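Local coordinates for cellulosomal scaffoldin (Bacteroides cellulosolvens, PDB 2Y3N), which probably organises the bacterial cellulosome, this chain being one of its cohesin modules, a type of domain that binds dockerins, at residues T8-D13 and V21-N26; V15-K20 and I121-A126; F38-N43 and A132-G137. One frame throughout, in Å; residues are numbered along the deposited sequence.

Contact 1: T8-D13 and V21-N26; sequences TAIDND and VTLTIN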
ATOM      1  N   THR C   8      -2.906   4.394 -11.854  1.00 17.96           N
ATOM      2  CA  THR C   8      -2.885   3.000 -12.127  1.00 19.20           C
ATOM      3  C   THR C   8      -3.173   2.674 -13.582  1.00 19.51           C
ATOM      4  O   THR C   8      -3.656   3.507 -14.368  1.00 19.12           O
ATOM      5  CB  THR C   8      -3.913   2.283 -11.249  1.00 18.64           C
ATOM      6  OG1 THR C   8      -5.196   2.500 -11.800  1.00 22.37           O
ATOM      7  CG2 THR C   8      -3.818   2.761  -9.798  1.00 18.83           C
ATOM      8  N   ALA C   9      -2.913   1.424 -13.898  1.00 19.98           N
ATOM      9  CA  ALA C   9      -3.080   0.902 -15.261  1.00 21.01           C
ATOM     10  C   ALA C   9      -3.306  -0.610 -15.220  1.00 18.90           C
ATOM     11  O   ALA C   9      -2.805  -1.329 -14.323  1.00 16.20           O
ATOM     12  CB  ALA C   9      -1.842   1.237 -16.133  1.00 20.11           C
ATOM     13  N   ILE C  10      -4.148  -1.061 -16.136  1.00 20.73           N
ATOM     14  CA  ILE C  10      -4.349  -2.492 -16.358  1.00 21.98           C
ATOM     15  C   ILE C  10      -3.944  -2.917 -17.763  1.00 25.44           C
ATOM     16  O   ILE C  10      -3.928  -2.080 -18.727  1.00 25.13           O
ATOM     17  CB  ILE C  10      -5.793  -2.923 -16.066  1.00 21.56           C
ATOM     18  CG1 ILE C  10      -6.762  -2.148 -16.979  1.00 19.01           C
ATOM     19  CG2 ILE C  10      -6.068  -2.747 -14.532  1.00 22.49           C
ATOM     20  CD1 ILE C  10      -8.246  -2.632 -17.038  1.00 17.33           C
ATOM     21  N   ASP C  11      -3.615  -4.205 -17.848  1.00 27.72           N
ATOM     22  CA  ASP C  11      -3.123  -4.843 -19.048  1.00 30.81           C
ATOM     23  C   ASP C  11      -4.275  -5.168 -20.029  1.00 31.33           C
ATOM     24  O   ASP C  11      -4.089  -5.124 -21.266  1.00 30.88           O
ATOM     25  CB  ASP C  11      -2.277  -6.095 -18.716  1.00 31.45           C
ATOM     26  CG  ASP C  11      -2.797  -6.931 -17.517  1.00 37.11           C
ATOM     27  OD1 ASP C  11      -3.803  -6.598 -16.809  1.00 36.41           O
ATOM     28  OD2 ASP C  11      -2.163  -8.013 -17.306  1.00 42.25           O
ATOM     29  N   ASN C  12      -5.451  -5.470 -19.481  1.00 29.11           N
ATOM     30  CA  ASN C  12      -6.648  -5.637 -20.318  1.00 30.32           C
ATOM     31  C   ASN C  12      -7.953  -5.258 -19.597  1.00 27.47           C
ATOM     32  O   ASN C  12      -8.125  -5.626 -18.451  1.00 28.07           O
ATOM     33  CB  ASN C  12      -6.694  -7.095 -20.776  1.00 31.02           C
ATOM     34  CG  ASN C  12      -7.286  -7.233 -22.139  1.00 36.46           C
ATOM     35  OD1 ASN C  12      -8.421  -6.772 -22.420  1.00 37.03           O
ATOM     36  ND2 ASN C  12      -6.517  -7.845 -23.032  1.00 41.87           N
ATOM     37  N   ASP C  13      -8.882  -4.548 -20.240  1.00 27.63           N
ATOM     38  CA  ASP C  13     -10.175  -4.244 -19.589  1.00 26.82           C
ATOM     39  C   ASP C  13     -11.376  -5.111 -19.960  1.00 27.49           C
ATOM     40  O   ASP C  13     -12.502  -4.855 -19.491  1.00 29.18           O
ATOM     41  CB  ASP C  13     -10.559  -2.776 -19.695  1.00 26.32           C
ATOM     42  CG  ASP C  13     -10.943  -2.356 -21.124  1.00 29.14           C
ATOM     43  OD1 ASP C  13     -10.628  -3.064 -22.117  1.00 31.00           O
ATOM     44  OD2 ASP C  13     -11.600  -1.302 -21.202  1.00 32.03           O
ATOM     45  N   VAL C  21      -6.610  -9.989 -14.089  1.00 23.26           N
ATOM     46  CA  VAL C  21      -6.275  -8.634 -14.524  1.00 22.58           C
ATOM     47  C   VAL C  21      -5.295  -7.995 -13.503  1.00 20.54           C
ATOM     48  O   VAL C  21      -5.527  -7.994 -12.293  1.00 19.42           O
ATOM     49  CB  VAL C  21      -7.535  -7.744 -14.811  1.00 23.82           C
ATOM     50  CG1 VAL C  21      -8.414  -7.675 -13.622  1.00 21.06           C
ATOM     51  CG2 VAL C  21      -7.163  -6.342 -15.270  1.00 23.95           C
ATOM     52  N   THR C  22      -4.171  -7.494 -14.011  1.00 18.52           N
ATOM     53  CA  THR C  22      -3.181  -6.887 -13.099  1.00 18.98           C
ATOM     54  C   THR C  22      -3.275  -5.401 -13.099  1.00 16.97           C
ATOM     55  O   THR C  22      -3.220  -4.733 -14.168  1.00 17.55           O
ATOM     56  CB  THR C  22      -1.734  -7.288 -13.427  1.00 18.83           C
ATOM     57  OG1 THR C  22      -1.571  -8.715 -13.325  1.00 21.92           O
ATOM     58  CG2 THR C  22      -0.749  -6.595 -12.488  1.00 20.10           C
ATOM     59  N   LEU C  23      -3.468  -4.891 -11.897  1.00 17.27           N
ATOM     60  CA  LEU C  23      -3.490  -3.451 -11.624  1.00 14.69           C
ATOM     61  C   LEU C  23      -2.076  -2.987 -11.263  1.00 13.96           C
ATOM     62  O   LEU C  23      -1.568  -3.316 -10.197  1.00 13.69           O
ATOM     63  CB  LEU C  23      -4.448  -3.204 -10.444  1.00 14.39           C
ATOM     64  CG  LEU C  23      -4.582  -1.712 -10.118  1.00 15.54           C
ATOM     65  CD1 LEU C  23      -5.275  -0.952 -11.353  1.00 17.49           C
ATOM     66  CD2 LEU C  23      -5.358  -1.505  -8.836  1.00 16.66           C
ATOM     67  N   THR C  24      -1.391  -2.263 -12.163  1.00 13.27           N
ATOM     68  CA  THR C  24      -0.142  -1.666 -11.764  1.00 12.92           C
ATOM     69  C   THR C  24      -0.447  -0.300 -11.161  1.00 12.50           C
ATOM     70  O   THR C  24      -1.134   0.518 -11.782  1.00 16.47           O
ATOM     71  CB  THR C  24       0.843  -1.481 -13.056  1.00 13.74           C
ATOM     72  OG1 THR C  24       1.123  -2.800 -13.584  1.00 13.86           O
ATOM     73  CG2 THR C  24       2.238  -0.810 -12.683  1.00 16.70           C
ATOM     74  N   ILE C  25       0.168  -0.012 -10.019  1.00 11.11           N
ATOM     75  CA  ILE C  25       0.010   1.269  -9.268  1.00 12.60           C
ATOM     76  C   ILE C  25       1.321   1.998  -9.293  1.00 14.96           C
ATOM     77  O   ILE C  25       2.372   1.409  -8.935  1.00 15.48           O
ATOM     78  CB  ILE C  25      -0.383   1.024  -7.793  1.00 12.23           C
ATOM     79  CG1 ILE C  25      -1.619   0.172  -7.739  1.00 11.45           C
ATOM     80  CG2 ILE C  25      -0.639   2.365  -7.147  1.00 15.70           C
ATOM     81  CD1 ILE C  25      -1.804  -0.588  -6.322  1.00 12.89           C
ATOM     82  N   ASN C  26       1.308   3.214  -9.850  1.00 16.09           N
ATOM     83  CA  ASN C  26       2.490   4.053  -9.923  1.00 17.20           C
ATOM     84  C   ASN C  26       2.394   5.279  -9.068  1.00 17.22           C
ATOM     85  O   ASN C  26       1.301   5.779  -8.799  1.00 18.66           O
ATOM     86  CB  ASN C  26       2.754   4.496 -11.396  1.00 17.39           C
ATOM     87  CG  ASN C  26       2.752   3.282 -12.363  1.00 24.75           C
ATOM     88  OD1 ASN C  26       3.692   2.555 -12.414  1.00 25.37           O
ATOM     89  ND2 ASN C  26       1.660   3.085 -13.119  1.00 28.82           N
TER
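Asp-11 meets Thr-22 because its chi1 of 37° sets CG between its own backbone N and carbonyl carbon, with the carboxylate turned across to the neighbouring chain segment. There OD1 accepts the backbone N-H of Thr-22, with Thr-22 N and Asp-11 OD1 3.0 Å apart. The donor comes in on the syn side, 22° out of the carboxylate plane. OD1 also takes a weak bond from the backbone N of Asn-12. One oxygen thus ties Asp-11 and Asn-12 to strand 20-28. The hydroxyl of Thr-22 has another partner, OG1 of Thr-117. At the other end, the chi1 of Thr-8 (77°) puts CG2 opposite the carbonyl carbon. That methyl lies beside Ile-25, with Thr-8 CG2 4.0 Å from Ile-25 CG1, and the two side chains point the same way. The other branch, Thr-8 OG1, lies 3.5 Å from Leu-23 CD1.

The segments lie on strands 4-10 and 20-28, antiparallel neighbours in one sheet of the cohesin beta sandwich. Ala-9 and Thr-24 form a hydrogen-bonded pair. Ala-9 N to Thr-24 O is 2.9 Å, and Thr-24 N to Ala-9 O is 2.7 Å. Thr-8 and Ile-25 are a non-hydrogen-bonded pair. The face that carries Thr-8 and Ile-25 turns to the other sheet. On it Thr-8 touches Phe-134, and Leu-23 touches Leu-131.

Ile-10 adds further apolar packing. Ile-10 CG2 is 3.7 Å from Leu-23 CD1, and the two side chains cross at a slant. Ile-10 CB is 3.8 Å from Val-21 CG2. The same Val-21 methyl also approaches the backbone O of Asn-12. The CA of Ile-10 makes a CA-H...O contact with Thr-22 O, at 3.3 Å.

Contact 2: V15-K20 and I121-A126; sequences VAVGDK and IKEIPA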
ATOM      1  N   VAL C  15     -12.453  -8.964 -19.686  1.00 26.85           N
ATOM      2  CA  VAL C  15     -11.982 -10.175 -19.026  1.00 28.18           C
ATOM      3  C   VAL C  15     -13.086 -11.222 -18.879  1.00 28.80           C
ATOM      4  O   VAL C  15     -14.275 -10.894 -18.618  1.00 30.24           O
ATOM      5  CB  VAL C  15     -11.444  -9.856 -17.604  1.00 29.25           C
ATOM      6  CG1 VAL C  15     -10.282  -8.837 -17.640  1.00 31.52           C
ATOM      7  CG2 VAL C  15     -12.593  -9.286 -16.750  1.00 30.17           C
ATOM      8  N   ALA C  16     -12.707 -12.488 -19.064  1.00 28.20           N
ATOM      9  CA  ALA C  16     -13.624 -13.598 -18.913  1.00 26.32           C
ATOM     10  C   ALA C  16     -13.421 -14.166 -17.498  1.00 24.62           C
ATOM     11  O   ALA C  16     -12.352 -13.988 -16.909  1.00 23.50           O
ATOM     12  CB  ALA C  16     -13.316 -14.664 -19.983  1.00 26.55           C
ATOM     13  N   VAL C  17     -14.442 -14.798 -16.945  1.00 22.02           N
ATOM     14  CA  VAL C  17     -14.298 -15.525 -15.683  1.00 23.41           C
ATOM     15  C   VAL C  17     -13.103 -16.437 -15.765  1.00 23.39           C
ATOM     16  O   VAL C  17     -12.825 -17.061 -16.826  1.00 24.45           O
ATOM     17  CB  VAL C  17     -15.559 -16.380 -15.327  1.00 24.64           C
ATOM     18  CG1 VAL C  17     -15.394 -17.129 -13.982  1.00 25.54           C
ATOM     19  CG2 VAL C  17     -16.796 -15.514 -15.278  1.00 27.12           C
ATOM     20  N   GLY C  18     -12.366 -16.517 -14.677  1.00 22.67           N
ATOM     21  CA  GLY C  18     -11.135 -17.300 -14.684  1.00 24.42           C
ATOM     22  C   GLY C  18      -9.915 -16.485 -15.042  1.00 24.78           C
ATOM     23  O   GLY C  18      -8.828 -16.830 -14.633  1.00 26.64           O
ATOM     24  N   ASP C  19     -10.095 -15.416 -15.810  1.00 25.29           N
ATOM     25  CA  ASP C  19      -8.965 -14.574 -16.231  1.00 24.74           C
ATOM     26  C   ASP C  19      -8.448 -13.726 -15.049  1.00 24.05           C
ATOM     27  O   ASP C  19      -9.153 -13.524 -14.049  1.00 20.03           O
ATOM     28  CB  ASP C  19      -9.386 -13.623 -17.370  1.00 26.82           C
ATOM     29  CG  ASP C  19      -9.519 -14.313 -18.702  1.00 31.20           C
ATOM     30  OD1 ASP C  19      -9.041 -15.476 -18.879  1.00 33.84           O
ATOM     31  OD2 ASP C  19     -10.099 -13.650 -19.585  1.00 38.79           O
ATOM     32  N   LYS C  20      -7.204 -13.267 -15.188  1.00 22.89           N
ATOM     33  CA  LYS C  20      -6.544 -12.431 -14.211  1.00 24.25           C
ATOM     34  C   LYS C  20      -6.295 -11.047 -14.837  1.00 24.50           C
ATOM     35  O   LYS C  20      -5.869 -10.963 -16.007  1.00 24.45           O
ATOM     36  CB  LYS C  20      -5.242 -13.100 -13.698  1.00 25.09           C
ATOM     37  CG  LYS C  20      -5.557 -14.195 -12.642  1.00 29.77           C
ATOM     38  CD  LYS C  20      -4.693 -15.420 -12.716  1.00 38.03           C
ATOM     39  CE  LYS C  20      -5.253 -16.462 -11.758  1.00 36.50           C
ATOM     40  NZ  LYS C  20      -4.446 -17.710 -11.736  1.00 43.64           N
ATOM     41  N   ILE C 121     -14.053 -14.006 -10.729  1.00 15.99           N
ATOM     42  CA  ILE C 121     -14.701 -15.217 -10.256  1.00 17.83           C
ATOM     43  C   ILE C 121     -16.212 -15.265 -10.603  1.00 19.68           C
ATOM     44  O   ILE C 121     -16.872 -16.273 -10.352  1.00 19.78           O
ATOM     45  CB  ILE C 121     -14.460 -15.408  -8.769  1.00 19.54           C
ATOM     46  CG1 ILE C 121     -15.026 -14.202  -7.966  1.00 20.76           C
ATOM     47  CG2 ILE C 121     -12.927 -15.558  -8.523  1.00 12.91           C
ATOM     48  CD1 ILE C 121     -14.942 -14.247  -6.450  1.00 23.72           C
ATOM     49  N   LYS C 122     -16.757 -14.154 -11.114  1.00 17.80           N
ATOM     50  CA  LYS C 122     -18.132 -14.128 -11.606  1.00 18.81           C
ATOM     51  C   LYS C 122     -18.205 -13.205 -12.789  1.00 19.29           C
ATOM     52  O   LYS C 122     -17.500 -12.175 -12.834  1.00 18.05           O
ATOM     53  CB  LYS C 122     -19.109 -13.770 -10.485  1.00 18.20           C
ATOM     54  CG  LYS C 122     -20.558 -13.826 -10.898  1.00 21.68           C
ATOM     55  CD  LYS C 122     -21.407 -13.484  -9.678  1.00 28.72           C
ATOM     56  CE  LYS C 122     -22.874 -13.063 -10.039  1.00 35.21           C
ATOM     57  NZ  LYS C 122     -23.756 -14.133 -10.494  1.00 40.69           N
ATOM     58  N   GLU C 123     -19.064 -13.533 -13.743  1.00 20.46           N
ATOM     59  CA  GLU C 123     -19.085 -12.796 -15.002  1.00 23.14           C
ATOM     60  C   GLU C 123     -19.254 -11.310 -14.655  1.00 22.09           C
ATOM     61  O   GLU C 123     -20.087 -10.964 -13.865  1.00 17.90           O
ATOM     62  CB  GLU C 123     -20.237 -13.301 -15.896  1.00 25.79           C
ATOM     63  CG  GLU C 123     -20.336 -12.623 -17.194  1.00 32.59           C
ATOM     64  CD  GLU C 123     -19.369 -13.151 -18.242  1.00 41.13           C
ATOM     65  OE1 GLU C 123     -18.299 -13.742 -17.912  1.00 42.31           O
ATOM     66  OE2 GLU C 123     -19.693 -12.944 -19.423  1.00 46.05           O
ATOM     67  N   ILE C 124     -18.461 -10.453 -15.271  1.00 20.56           N
ATOM     68  CA  ILE C 124     -18.478  -9.034 -14.938  1.00 20.77           C
ATOM     69  C   ILE C 124     -19.773  -8.460 -15.546  1.00 20.39           C
ATOM     70  O   ILE C 124     -20.089  -8.762 -16.699  1.00 21.13           O
ATOM     71  CB  ILE C 124     -17.258  -8.338 -15.565  1.00 21.32           C
ATOM     72  CG1 ILE C 124     -15.910  -8.797 -14.927  1.00 18.38           C
ATOM     73  CG2 ILE C 124     -17.394  -6.841 -15.417  1.00 22.37           C
ATOM     74  CD1 ILE C 124     -15.953  -8.955 -13.329  1.00 23.67           C
ATOM     75  N   PRO C 125     -20.486  -7.578 -14.816  1.00 20.42           N
ATOM     76  CA  PRO C 125     -21.746  -7.090 -15.330  1.00 20.21           C
ATOM     77  C   PRO C 125     -21.493  -6.373 -16.653  1.00 20.60           C
ATOM     78  O   PRO C 125     -20.414  -5.842 -16.878  1.00 18.29           O
ATOM     79  CB  PRO C 125     -22.198  -6.105 -14.245  1.00 20.55           C
ATOM     80  CG  PRO C 125     -21.654  -6.718 -12.955  1.00 20.64           C
ATOM     81  CD  PRO C 125     -20.307  -7.230 -13.372  1.00 21.29           C
ATOM     82  N   ALA C 126     -22.487  -6.375 -17.505  1.00 19.70           N
ATOM     83  CA  ALA C 126     -22.403  -5.707 -18.816  1.00 18.77           C
ATOM     84  C   ALA C 126     -22.041  -4.235 -18.784  1.00 18.80           C
ATOM     85  O   ALA C 126     -21.261  -3.772 -19.664  1.00 20.25           O
ATOM     86  CB  ALA C 126     -23.788  -5.900 -19.574  1.00 18.84           C
TER
HETATM   87  O   HOH W   1     -16.425 -11.571 -17.158  1.00 19.56           O
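Val-17 points from a type II beta turn, Ala-16 to Asp-19, onto the backbone of residues 121-123. The turn precedes strand 20-28 of the cohesin beta sandwich. The facing segment lies between strands 111-120 and 129-134. Val-17 straddles this backbone with its two methyls. Val-17 CG1 is anti to the backbone N (chi1 -179°) and sits 3.9 Å from Ile-121 C. Val-17 CG2 goes to the Glu-123 side, 3.4 Å from Glu-123 N.

The chain of Glu-123 bends at chi2 (81°). This brings the carboxylate back obliquely to the valine, with OE1 of Glu-123 3.5 Å from CG2 of Val-17. No direct hydrogen bond joins the segments.

A water makes that link. It donates to Val-15 O at 2.7 Å and accepts from Ile-124 N at 3.0 Å. It also donates weakly to OE1 of Glu-123. Two backbone polar groups are satisfied through it.

Deeper in, Val-15 CG2 leans against Ile-124 CG1, 3.8 Å away. Both side chains also touch Ile-170 of strand 169-172.

The turn is closed by its own bonds. Asp-19 N bonds to Ala-16 O at 2.9 Å. Gly-18 takes the third position, where a positive phi suits glycine. Asp-19 also forms a salt bridge to Lys-173. Its OD2 accepts the backbone N-H of Ala-16 at 2.9 Å between Ala-16 N and Asp-19 OD2, from above the carboxylate plane, 42° out of it.

Contact 3: F38-N43 and A132-G137; sequences FNIKYN and ATFENG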
ATOM      1  N   PHE C  38      -1.613   1.899   1.013  1.00 12.13           N
ATOM      2  CA  PHE C  38      -2.888   2.009   0.330  1.00 13.26           C
ATOM      3  C   PHE C  38      -3.949   1.231   1.099  1.00 15.76           C
ATOM      4  O   PHE C  38      -3.614   0.219   1.676  1.00 15.78           O
ATOM      5  CB  PHE C  38      -2.828   1.399  -1.099  1.00 14.01           C
ATOM      6  CG  PHE C  38      -1.880   2.130  -2.046  1.00 13.87           C
ATOM      7  CD1 PHE C  38      -1.830   3.522  -2.071  1.00 16.09           C
ATOM      8  CD2 PHE C  38      -1.056   1.403  -2.895  1.00 15.73           C
ATOM      9  CE1 PHE C  38      -0.983   4.198  -2.908  1.00 15.77           C
ATOM     10  CE2 PHE C  38      -0.117   2.109  -3.773  1.00 14.58           C
ATOM     11  CZ  PHE C  38      -0.124   3.495  -3.769  1.00 15.57           C
ATOM     12  N   ASN C  39      -5.203   1.731   1.058  1.00 13.26           N
ATOM     13  CA  ASN C  39      -6.375   0.950   1.262  1.00 15.60           C
ATOM     14  C   ASN C  39      -7.185   0.909  -0.029  1.00 14.56           C
ATOM     15  O   ASN C  39      -7.599   1.949  -0.512  1.00 12.71           O
ATOM     16  CB  ASN C  39      -7.216   1.537   2.398  1.00 14.65           C
ATOM     17  CG  ASN C  39      -6.619   1.258   3.801  1.00 15.80           C
ATOM     18  OD1 ASN C  39      -5.520   0.661   3.947  1.00 16.96           O
ATOM     19  ND2 ASN C  39      -7.364   1.645   4.833  1.00 11.99           N
ATOM     20  N   ILE C  40      -7.446  -0.318  -0.514  1.00 13.55           N
ATOM     21  CA  ILE C  40      -8.039  -0.565  -1.799  1.00 14.93           C
ATOM     22  C   ILE C  40      -9.263  -1.498  -1.638  1.00 14.13           C
ATOM     23  O   ILE C  40      -9.135  -2.645  -1.198  1.00 17.24           O
ATOM     24  CB  ILE C  40      -7.000  -1.196  -2.818  1.00 13.94           C
ATOM     25  CG1 ILE C  40      -5.797  -0.262  -2.994  1.00 16.82           C
ATOM     26  CG2 ILE C  40      -7.694  -1.399  -4.171  1.00 14.36           C
ATOM     27  CD1 ILE C  40      -4.666  -0.890  -3.966  1.00 16.88           C
ATOM     28  N   LYS C  41     -10.440  -0.943  -1.931  1.00 14.28           N
ATOM     29  CA  LYS C  41     -11.678  -1.680  -1.859  1.00 14.40           C
ATOM     30  C   LYS C  41     -11.932  -2.318  -3.223  1.00 15.24           C
ATOM     31  O   LYS C  41     -11.839  -1.620  -4.288  1.00 19.59           O
ATOM     32  CB  LYS C  41     -12.834  -0.705  -1.527  1.00 11.65           C
ATOM     33  CG  LYS C  41     -14.264  -1.367  -1.774  1.00 14.47           C
ATOM     34  CD  LYS C  41     -14.808  -1.790  -0.421  1.00 18.42           C
ATOM     35  CE  LYS C  41     -16.076  -2.678  -0.491  1.00 24.19           C
ATOM     36  NZ  LYS C  41     -15.797  -4.159  -0.822  1.00 31.69           N
ATOM     37  N   TYR C  42     -12.234  -3.609  -3.234  1.00 15.97           N
ATOM     38  CA  TYR C  42     -12.699  -4.302  -4.443  1.00 16.52           C
ATOM     39  C   TYR C  42     -14.014  -5.078  -4.150  1.00 16.01           C
ATOM     40  O   TYR C  42     -14.387  -5.306  -3.012  1.00 18.50           O
ATOM     41  CB  TYR C  42     -11.638  -5.288  -5.011  1.00 17.66           C
ATOM     42  CG  TYR C  42     -11.311  -6.338  -3.987  1.00 19.98           C
ATOM     43  CD1 TYR C  42     -10.323  -6.088  -3.009  1.00 22.89           C
ATOM     44  CD2 TYR C  42     -11.956  -7.604  -3.993  1.00 21.81           C
ATOM     45  CE1 TYR C  42     -10.027  -7.063  -1.980  1.00 18.13           C
ATOM     46  CE2 TYR C  42     -11.648  -8.606  -2.959  1.00 21.05           C
ATOM     47  CZ  TYR C  42     -10.678  -8.292  -1.995  1.00 22.46           C
ATOM     48  OH  TYR C  42     -10.338  -9.182  -0.999  1.00 23.99           O
ATOM     49  N   ASN C  43     -14.696  -5.437  -5.222  1.00 16.03           N
ATOM     50  CA  ASN C  43     -15.980  -6.091  -5.202  1.00 18.70           C
ATOM     51  C   ASN C  43     -15.839  -7.626  -5.088  1.00 18.90           C
ATOM     52  O   ASN C  43     -15.449  -8.298  -6.037  1.00 20.36           O
ATOM     53  CB  ASN C  43     -16.835  -5.663  -6.444  1.00 19.34           C
ATOM     54  CG  ASN C  43     -18.293  -6.150  -6.319  1.00 21.48           C
ATOM     55  OD1 ASN C  43     -18.527  -7.181  -5.717  1.00 22.23           O
ATOM     56  ND2 ASN C  43     -19.255  -5.365  -6.781  1.00 24.62           N
ATOM     57  N   ALA C 132     -11.310  -1.435  -8.790  1.00 18.27           N
ATOM     58  CA  ALA C 132     -11.089  -1.213  -7.391  1.00 17.30           C
ATOM     59  C   ALA C 132     -11.153   0.242  -7.080  1.00 18.39           C
ATOM     60  O   ALA C 132     -11.162   1.132  -8.036  1.00 16.52           O
ATOM     61  CB  ALA C 132      -9.720  -1.799  -6.967  1.00 17.55           C
ATOM     62  N   THR C 133     -11.234   0.536  -5.778  1.00 16.57           N
ATOM     63  CA  THR C 133     -11.232   1.955  -5.353  1.00 17.60           C
ATOM     64  C   THR C 133     -10.278   2.239  -4.229  1.00 15.47           C
ATOM     65  O   THR C 133     -10.309   1.577  -3.249  1.00 15.69           O
ATOM     66  CB  THR C 133     -12.685   2.389  -4.964  1.00 18.53           C
ATOM     67  OG1 THR C 133     -13.476   2.198  -6.130  1.00 19.82           O
ATOM     68  CG2 THR C 133     -12.759   3.894  -4.529  1.00 19.45           C
ATOM     69  N   PHE C 134      -9.451   3.298  -4.340  1.00 15.39           N
ATOM     70  CA  PHE C 134      -8.660   3.715  -3.213  1.00 14.73           C
ATOM     71  C   PHE C 134      -9.563   4.532  -2.276  1.00 16.35           C
ATOM     72  O   PHE C 134     -10.196   5.496  -2.693  1.00 13.50           O
ATOM     73  CB  PHE C 134      -7.509   4.578  -3.652  1.00 15.06           C
ATOM     74  CG  PHE C 134      -6.475   3.845  -4.427  1.00 15.73           C
ATOM     75  CD1 PHE C 134      -6.700   3.525  -5.766  1.00 20.83           C
ATOM     76  CD2 PHE C 134      -5.241   3.496  -3.822  1.00 11.14           C
ATOM     77  CE1 PHE C 134      -5.725   2.803  -6.500  1.00 25.40           C
ATOM     78  CE2 PHE C 134      -4.264   2.865  -4.620  1.00 12.43           C
ATOM     79  CZ  PHE C 134      -4.520   2.542  -5.930  1.00 18.73           C
ATOM     80  N   GLU C 135      -9.668   4.073  -1.031  1.00 16.28           N
ATOM     81  CA  GLU C 135     -10.508   4.757  -0.062  1.00 18.75           C
ATOM     82  C   GLU C 135     -10.115   4.318   1.364  1.00 17.52           C
ATOM     83  O   GLU C 135      -9.715   3.179   1.548  1.00 16.69           O
ATOM     84  CB  GLU C 135     -11.997   4.453  -0.307  1.00 22.02           C
ATOM     85  CG  GLU C 135     -12.385   3.014  -0.214  1.00 24.98           C
ATOM     86  CD  GLU C 135     -13.863   2.831   0.134  1.00 33.59           C
ATOM     87  OE1 GLU C 135     -14.481   3.745   0.727  1.00 38.26           O
ATOM     88  OE2 GLU C 135     -14.384   1.758  -0.164  1.00 28.46           O
ATOM     89  N   ASN C 136     -10.300   5.226   2.327  1.00 17.56           N
ATOM     90  CA  ASN C 136      -9.924   5.001   3.746  1.00 18.61           C
ATOM     91  C   ASN C 136     -10.663   3.861   4.400  1.00 18.61           C
ATOM     92  O   ASN C 136     -11.904   3.861   4.475  1.00 20.29           O
ATOM     93  CB  ASN C 136     -10.108   6.274   4.620  1.00 18.94           C
ATOM     94  CG  ASN C 136      -9.343   7.452   4.107  1.00 23.23           C
ATOM     95  OD1 ASN C 136      -8.437   7.321   3.267  1.00 20.05           O
ATOM     96  ND2 ASN C 136      -9.705   8.641   4.600  1.00 24.61           N
ATOM     97  N   GLY C 137      -9.919   2.862   4.862  1.00 18.63           N
ATOM     98  CA  GLY C 137     -10.465   1.863   5.782  1.00 20.03           C
ATOM     99  C   GLY C 137     -10.283   2.408   7.176  1.00 21.38           C
ATOM    100  O   GLY C 137      -9.919   3.553   7.382  1.00 23.71           O
TER
HETATM  101  O   HOH W   2     -14.291  -0.742  -5.699  1.00 27.41           O
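Phe-134 points the edge of its ring at the face of Phe-38. Phe-134 CG lies anti to its carbonyl carbon (chi1 -69°), which carries the ring toward Phe-38. The stack is T-shaped, with planes at 88° and centroids 5.0 Å apart. The edge atom is Phe-134 CE2, 3.6 Å from Phe-38 CG and offset toward the rim of that ring. Ile-40 lies beside Phe-134 and puts CG1 over one face, a CH-pi contact with Ile-40 CG1 4.1 Å from the centroid of the Phe-134 ring. Its other branch is tight: Ile-40 CG2 is 3.5 Å from Ala-132 CB. An alanine in place of Phe-38 would remove the ring, and the edge of Phe-134 would probably lose its aromatic partner and face a gap in the core.

Three backbone bonds set this register. Lys-41 N bonds to Thr-133 O at 2.8 Å, and Thr-133 N to Lys-41 O at 2.7 Å. Glu-135 N bonds to Asn-39 O at 3.0 Å. A water also joins Lys-41 O to Thr-133 OG1.

Further out, Ile-25 of strand 20-28 packs on Phe-38, Ile-40 and Phe-134. This is the aromatic and aliphatic filling between the two sheets of a cohesin beta sandwich.

In the fold
Contacts 1 and 3 belong to opposite sheets. Their side chains meet between the sheets, chiefly at Ile-25. Both are antiparallel strand pairs held by backbone bonds. Contact 3 is the more interior and relies on rings. Contact 1 is part core and part surface, with an exposed loop end fastened by a carboxylate. Contact 2 lies near the surface, about 21 Å from the chain centre to its own centre, and four of its six touching residues are exposed. It joins two loops through valine packing and a bridging water. It touches contact 1 through Val-15 and Val-21 but does not touch contact 3.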